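Local structure of minor fimbrium tip subunit Mfa3 (Porphyromonas gingivalis ATCC 33277, 5NF4) at residues V130-S133 with D134-F138; T319-N323 with R324-Y328. The protein forms part of the tip of the minor fimbriae, surface filaments that mediate biofilm formation and adhesion to host cells and to other oral bacteria. All blocks are in the same frame, centred on the assembly; numbering follows the deposited sequence.

Contact 1 (V130-S133 with D134-F138); sequences VNKS and DMNHF. With FMT (formic acid), chain C.
With chi1 of N131 at 59°, its CG sits between the backbone N and the carbonyl carbon, which turns OD1 forward onto the backbone N of D134. The D134 side chain answers with CG beside its own backbone N, swinging OD2 back to V130. Two bonds result. D134 N donates to N131 OD1 at 2.9 Å; the N-H...O angle is 169° and the donor lies almost in line with the amide C=O. V130 N donates to D134 OD2 at 3.0 Å, using the anti lone pair of the carboxylate, in a more bent bond. The two side chains cross at roughly a right angle, their amide and carboxylate planes 31° apart. This is an asparagine N-cap: N131 immediately precedes helix 132-140 and accepts from an amide of the first turn, while D134 reaches back to the residue before the cap. The negative carboxylate at the amino-terminal end of the helix would probably be stabilised by the helix dipole. The regular helical ladder begins with M135 N to N131 O and continues from N136 N to K132 O and from H137 N to S133 O. Water bridges join two further pairs. One water lies 2.6 Å from S133 OG and donates to D134 OD1. Another accepts from K132 NZ and, weakly at 3.3 Å, from N136 ND2; K132 and N136 run side by side in the same direction, and bends at chi3 and chi4 curl the lysine so that NZ comes 3.8 Å from N136 ND2. H137 ND1 donates to O2 of a formic acid molecule, probably carried over from the crystallisation liquor, at 3.0 Å and in the plane of the imidazole. M135 turns elsewhere, packing on L75, F77 and F114 of the adjoining strands.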
loop_
_atom_site.group_PDB
_atom_site.type_symbol
_atom_site.label_atom_id
_atom_site.label_comp_id
_atom_site.label_asym_id
_atom_site.label_seq_id
_atom_site.Cartn_x
_atom_site.Cartn_y
_atom_site.Cartn_z
ATOM N N VAL A 130 22.076 6.475 -10.614
ATOM C CA VAL A 130 23.463 6.832 -10.359
ATOM C C VAL A 130 23.615 7.632 -9.078
ATOM O O VAL A 130 24.595 7.459 -8.318
ATOM C CB VAL A 130 24.030 7.646 -11.528
ATOM C CG1 VAL A 130 25.454 8.073 -11.235
ATOM C CG2 VAL A 130 23.959 6.842 -12.822
ATOM N N ASN A 131 22.666 8.530 -8.851
ATOM C CA ASN A 131 22.736 9.458 -7.747
ATOM C C ASN A 131 21.375 9.623 -7.114
ATOM O O ASN A 131 20.385 9.031 -7.554
ATOM C CB ASN A 131 23.298 10.808 -8.210
ATOM C CG ASN A 131 22.473 11.442 -9.308
ATOM O OD1 ASN A 131 21.266 11.255 -9.380
ATOM N ND2 ASN A 131 23.141 12.194 -10.189
ATOM N N LYS A 132 21.321 10.442 -6.075
ATOM C CA LYS A 132 20.106 10.584 -5.304
ATOM C C LYS A 132 18.967 11.206 -6.143
ATOM O O LYS A 132 17.791 10.893 -5.940
ATOM C CB LYS A 132 20.395 11.423 -4.060
ATOM C CG LYS A 132 19.297 11.332 -3.013
ATOM C CD LYS A 132 19.733 11.967 -1.697
ATOM C CE LYS A 132 19.826 13.470 -1.794
ATOM N NZ LYS A 132 18.510 14.069 -2.049
ATOM N N SER A 133 19.316 12.070 -7.094
ATOM C CA SER A 133 18.320 12.676 -7.978
ATOM C C SER A 133 17.616 11.592 -8.797
ATOM O O SER A 133 16.365 11.570 -8.900
ATOM C CB SER A 133 18.983 13.718 -8.902
ATOM O OG SER A 133 18.054 14.168 -9.871
ATOM N N ASP A 134 18.410 10.673 -9.361
ATOM C CA ASP A 134 17.862 9.528 -10.081
ATOM C C ASP A 134 16.994 8.683 -9.170
ATOM O O ASP A 134 15.960 8.159 -9.570
ATOM C CB ASP A 134 18.953 8.640 -10.659
ATOM C CG ASP A 134 19.775 9.328 -11.733
ATOM O OD1 ASP A 134 19.282 10.267 -12.372
ATOM O OD2 ASP A 134 20.940 8.923 -11.922
ATOM N N MET A 135 17.465 8.501 -7.947
ATOM C CA MET A 135 16.784 7.638 -6.996
ATOM C C MET A 135 15.395 8.198 -6.669
ATOM O O MET A 135 14.378 7.473 -6.682
ATOM C CB MET A 135 17.609 7.491 -5.699
ATOM C CG MET A 135 16.946 6.565 -4.656
ATOM S SD MET A 135 17.114 4.850 -5.029
ATOM C CE MET A 135 15.412 4.373 -5.332
ATOM N N ASN A 136 15.330 9.491 -6.392
ATOM C CA ASN A 136 14.037 10.117 -6.162
ATOM C C ASN A 136 13.107 10.082 -7.391
ATOM O O ASN A 136 11.910 9.852 -7.234
ATOM C CB ASN A 136 14.212 11.532 -5.675
ATOM C CG ASN A 136 14.598 11.565 -4.189
ATOM O OD1 ASN A 136 13.955 10.917 -3.361
ATOM N ND2 ASN A 136 15.656 12.275 -3.861
ATOM N N HIS A 137 13.648 10.295 -8.586
ATOM C CA HIS A 137 12.825 10.144 -9.798
ATOM C C HIS A 137 12.260 8.733 -9.873
ATOM O O HIS A 137 11.064 8.550 -10.196
ATOM C CB HIS A 137 13.637 10.481 -11.067
ATOM C CG HIS A 137 13.858 11.955 -11.293
ATOM N ND1 HIS A 137 12.861 12.904 -11.183
ATOM C CD2 HIS A 137 14.973 12.633 -11.660
ATOM C CE1 HIS A 137 13.362 14.102 -11.451
ATOM N NE2 HIS A 137 14.641 13.965 -11.744
ATOM N N PHE A 138 13.087 7.727 -9.589
ATOM C CA PHE A 138 12.657 6.340 -9.649
ATOM C C PHE A 138 11.532 6.086 -8.654
ATOM O O PHE A 138 10.526 5.438 -8.988
ATOM C CB PHE A 138 13.845 5.395 -9.370
ATOM C CG PHE A 138 13.525 3.927 -9.515
ATOM C CD1 PHE A 138 12.961 3.212 -8.450
ATOM C CD2 PHE A 138 13.751 3.269 -10.718
ATOM C CE1 PHE A 138 12.680 1.847 -8.588
ATOM C CE2 PHE A 138 13.448 1.926 -10.873
ATOM C CZ PHE A 138 12.909 1.206 -9.818
HETATM C C FMT C . 8.729 12.916 -10.968
HETATM O O1 FMT C . 8.291 13.156 -12.084
HETATM O O2 FMT C . 9.908 12.602 -10.816
HETATM O O HOH W 1 17.795 14.615 -4.783
HETATM O O HOH W 2 18.480 12.778 -12.080
#

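Contact 2 (T319-N323 with R324-Y328); sequences TVYRN and RHYIY
The phenol of Y326 reaches back toward the residues before the strand, its OH meeting the backbone N of Y321. Y321 N donates to Y326 OH at 2.9 Å with an N-H...O angle of 173°, and the donor lies near the plane of the Y326 ring, at its edge. The Y321 and Y326 side chains run at a slant to each other, and the hydroxyl also lies near the plane of the Y321 ring, at its rim. T319 CG2 lies over the centre of one face of the Y321 ring, 3.4 Å above the ring plane. V320 CG1 approaches the Y326 ring obliquely, 4.1 Å from CE1. Y321 to R324 form a type II beta turn, with N323 in a left-handed conformation (phi 62°, psi 25°). R324 lies against the turn through its CB and CG: chi1 sets CG 3.6 Å from R322 O, and bends at chi2 and chi3 turn the rest of the chain, whose NH2 forms a salt bridge with E296. Y326 OH is also hydrogen-bonded to T294 OG1; two partners would limit rotation of the phenol. The turn leads the loop following helix 304-308 into strand 324-332, which runs parallel to strand 180-205 and antiparallel to strand 337-345.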
loop_
_atom_site.group_PDB
_atom_site.type_symbol
_atom_site.label_atom_id
_atom_site.label_comp_id
_atom_site.label_asym_id
_atom_site.label_seq_id
_atom_site.Cartn_x
_atom_site.Cartn_y
_atom_site.Cartn_z
ATOM N N THR A 319 -9.565 9.673 0.257
ATOM C CA THR A 319 -8.278 9.146 -0.072
ATOM C C THR A 319 -8.171 7.720 0.462
ATOM O O THR A 319 -8.580 7.436 1.584
ATOM C CB THR A 319 -7.169 10.007 0.511
ATOM O OG1 THR A 319 -7.126 11.262 -0.194
ATOM C CG2 THR A 319 -5.780 9.303 0.449
ATOM N N VAL A 320 -7.626 6.842 -0.364
ATOM C CA VAL A 320 -7.244 5.502 0.045
ATOM C C VAL A 320 -5.733 5.523 0.278
ATOM O O VAL A 320 -4.997 5.775 -0.651
ATOM C CB VAL A 320 -7.599 4.477 -1.034
ATOM C CG1 VAL A 320 -7.096 3.068 -0.688
ATOM C CG2 VAL A 320 -9.125 4.463 -1.294
ATOM N N TYR A 321 -5.289 5.236 1.492
ATOM C CA TYR A 321 -3.870 5.286 1.853
ATOM C C TYR A 321 -3.168 3.929 1.734
ATOM O O TYR A 321 -3.731 2.890 2.098
ATOM C CB TYR A 321 -3.730 5.810 3.277
ATOM C CG TYR A 321 -4.023 7.288 3.413
ATOM C CD1 TYR A 321 -3.065 8.242 3.071
ATOM C CD2 TYR A 321 -5.251 7.731 3.864
ATOM C CE1 TYR A 321 -3.338 9.598 3.175
ATOM C CE2 TYR A 321 -5.530 9.083 3.971
ATOM C CZ TYR A 321 -4.560 10.015 3.628
ATOM O OH TYR A 321 -4.842 11.354 3.736
ATOM N N ARG A 322 -1.908 3.940 1.295
ATOM C CA ARG A 322 -1.162 2.688 1.214
ATOM C C ARG A 322 -1.048 1.992 2.567
ATOM O O ARG A 322 -0.955 2.640 3.614
ATOM C CB ARG A 322 0.242 2.934 0.673
ATOM C CG ARG A 322 1.121 3.743 1.612
ATOM C CD ARG A 322 2.466 4.150 0.966
ATOM N NE ARG A 322 2.229 4.961 -0.222
ATOM C CZ ARG A 322 2.837 4.805 -1.387
ATOM N NH1 ARG A 322 3.813 3.895 -1.528
ATOM N NH2 ARG A 322 2.460 5.569 -2.414
ATOM N N ASN A 323 -1.019 0.671 2.525
ATOM C CA ASN A 323 -0.696 -0.164 3.663
ATOM C C ASN A 323 -1.697 -0.004 4.808
ATOM O O ASN A 323 -1.383 -0.271 5.959
ATOM C CB ASN A 323 0.727 0.129 4.148
ATOM C CG ASN A 323 1.430 -1.116 4.709
ATOM O OD1 ASN A 323 1.412 -2.186 4.111
ATOM N ND2 ASN A 323 2.053 -0.963 5.866
ATOM N N ARG A 324 -2.919 0.398 4.469
ATOM C CA ARG A 324 -3.987 0.429 5.452
ATOM C C ARG A 324 -5.009 -0.649 5.088
ATOM O O ARG A 324 -5.074 -1.114 3.944
ATOM C CB ARG A 324 -4.659 1.801 5.506
ATOM C CG ARG A 324 -3.698 2.948 5.883
ATOM C CD ARG A 324 -3.181 2.869 7.313
ATOM N NE ARG A 324 -4.194 3.106 8.348
ATOM C CZ ARG A 324 -4.775 4.281 8.599
ATOM N NH1 ARG A 324 -4.485 5.363 7.876
ATOM N NH2 ARG A 324 -5.671 4.371 9.574
ATOM N N HIS A 325 -5.799 -1.014 6.078
ATOM C CA HIS A 325 -6.765 -2.111 5.967
ATOM C C HIS A 325 -8.173 -1.552 6.188
ATOM O O HIS A 325 -8.493 -1.079 7.289
ATOM C CB HIS A 325 -6.357 -3.157 7.005
ATOM C CG HIS A 325 -7.110 -4.456 6.962
ATOM N ND1 HIS A 325 -6.917 -5.434 7.919
ATOM C CD2 HIS A 325 -8.046 -4.942 6.110
ATOM C CE1 HIS A 325 -7.698 -6.466 7.656
ATOM N NE2 HIS A 325 -8.394 -6.195 6.566
ATOM N N TYR A 326 -8.997 -1.615 5.136
ATOM C CA TYR A 326 -10.354 -1.093 5.107
ATOM C C TYR A 326 -11.312 -2.264 5.288
ATOM O O TYR A 326 -11.397 -3.155 4.433
ATOM C CB TYR A 326 -10.620 -0.346 3.788
ATOM C CG TYR A 326 -9.765 0.899 3.643
ATOM C CD1 TYR A 326 -8.434 0.798 3.255
ATOM C CD2 TYR A 326 -10.267 2.156 3.948
ATOM C CE1 TYR A 326 -7.607 1.934 3.172
ATOM C CE2 TYR A 326 -9.456 3.312 3.850
ATOM C CZ TYR A 326 -8.122 3.180 3.465
ATOM O OH TYR A 326 -7.279 4.292 3.406
ATOM N N ILE A 327 -12.000 -2.267 6.426
ATOM C CA ILE A 327 -12.807 -3.410 6.843
ATOM C C ILE A 327 -14.280 -3.028 6.908
ATOM O O ILE A 327 -14.671 -2.101 7.619
ATOM C CB ILE A 327 -12.332 -3.950 8.214
ATOM C CG1 ILE A 327 -10.844 -4.316 8.145
ATOM C CG2 ILE A 327 -13.151 -5.179 8.637
ATOM C CD1 ILE A 327 -10.191 -4.496 9.504
ATOM N N TYR A 328 -15.096 -3.758 6.148
ATOM C CA TYR A 328 -16.537 -3.561 6.129
ATOM C C TYR A 328 -17.256 -4.789 6.647
ATOM O O TYR A 328 -16.884 -5.938 6.357
ATOM C CB TYR A 328 -17.010 -3.220 4.699
ATOM C CG TYR A 328 -16.463 -1.888 4.277
ATOM C CD1 TYR A 328 -15.189 -1.785 3.741
ATOM C CD2 TYR A 328 -17.191 -0.717 4.477
ATOM C CE1 TYR A 328 -14.667 -0.563 3.380
ATOM C CE2 TYR A 328 -16.667 0.519 4.125
ATOM C CZ TYR A 328 -15.414 0.584 3.567
ATOM O OH TYR A 328 -14.887 1.807 3.241
#

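Overall arrangement
Contact 1 comes first along the chain and is complete before contact 2 begins; their centres lie 29 Å apart, and their nearest atoms, about 10 Å apart, do not touch. Contact 1 starts helix 132-140 at the surface, 22 Å from the chain centre, beside strands 71-78 and 109-117. Contact 2 is partly buried, 8 Å from that centre, where a loop enters strand 324-332. Strand 180-205 links the two neighbourhoods: it pairs with 161-170, itself the partner of 109-117, and also with 324-332. The contacts thus occupy different parts of this strand-rich fimbrial tip subunit, consistent with the two-domain, transthyretin-like build of fimbrillin-superfamily proteins, and each marks the start of a regular element.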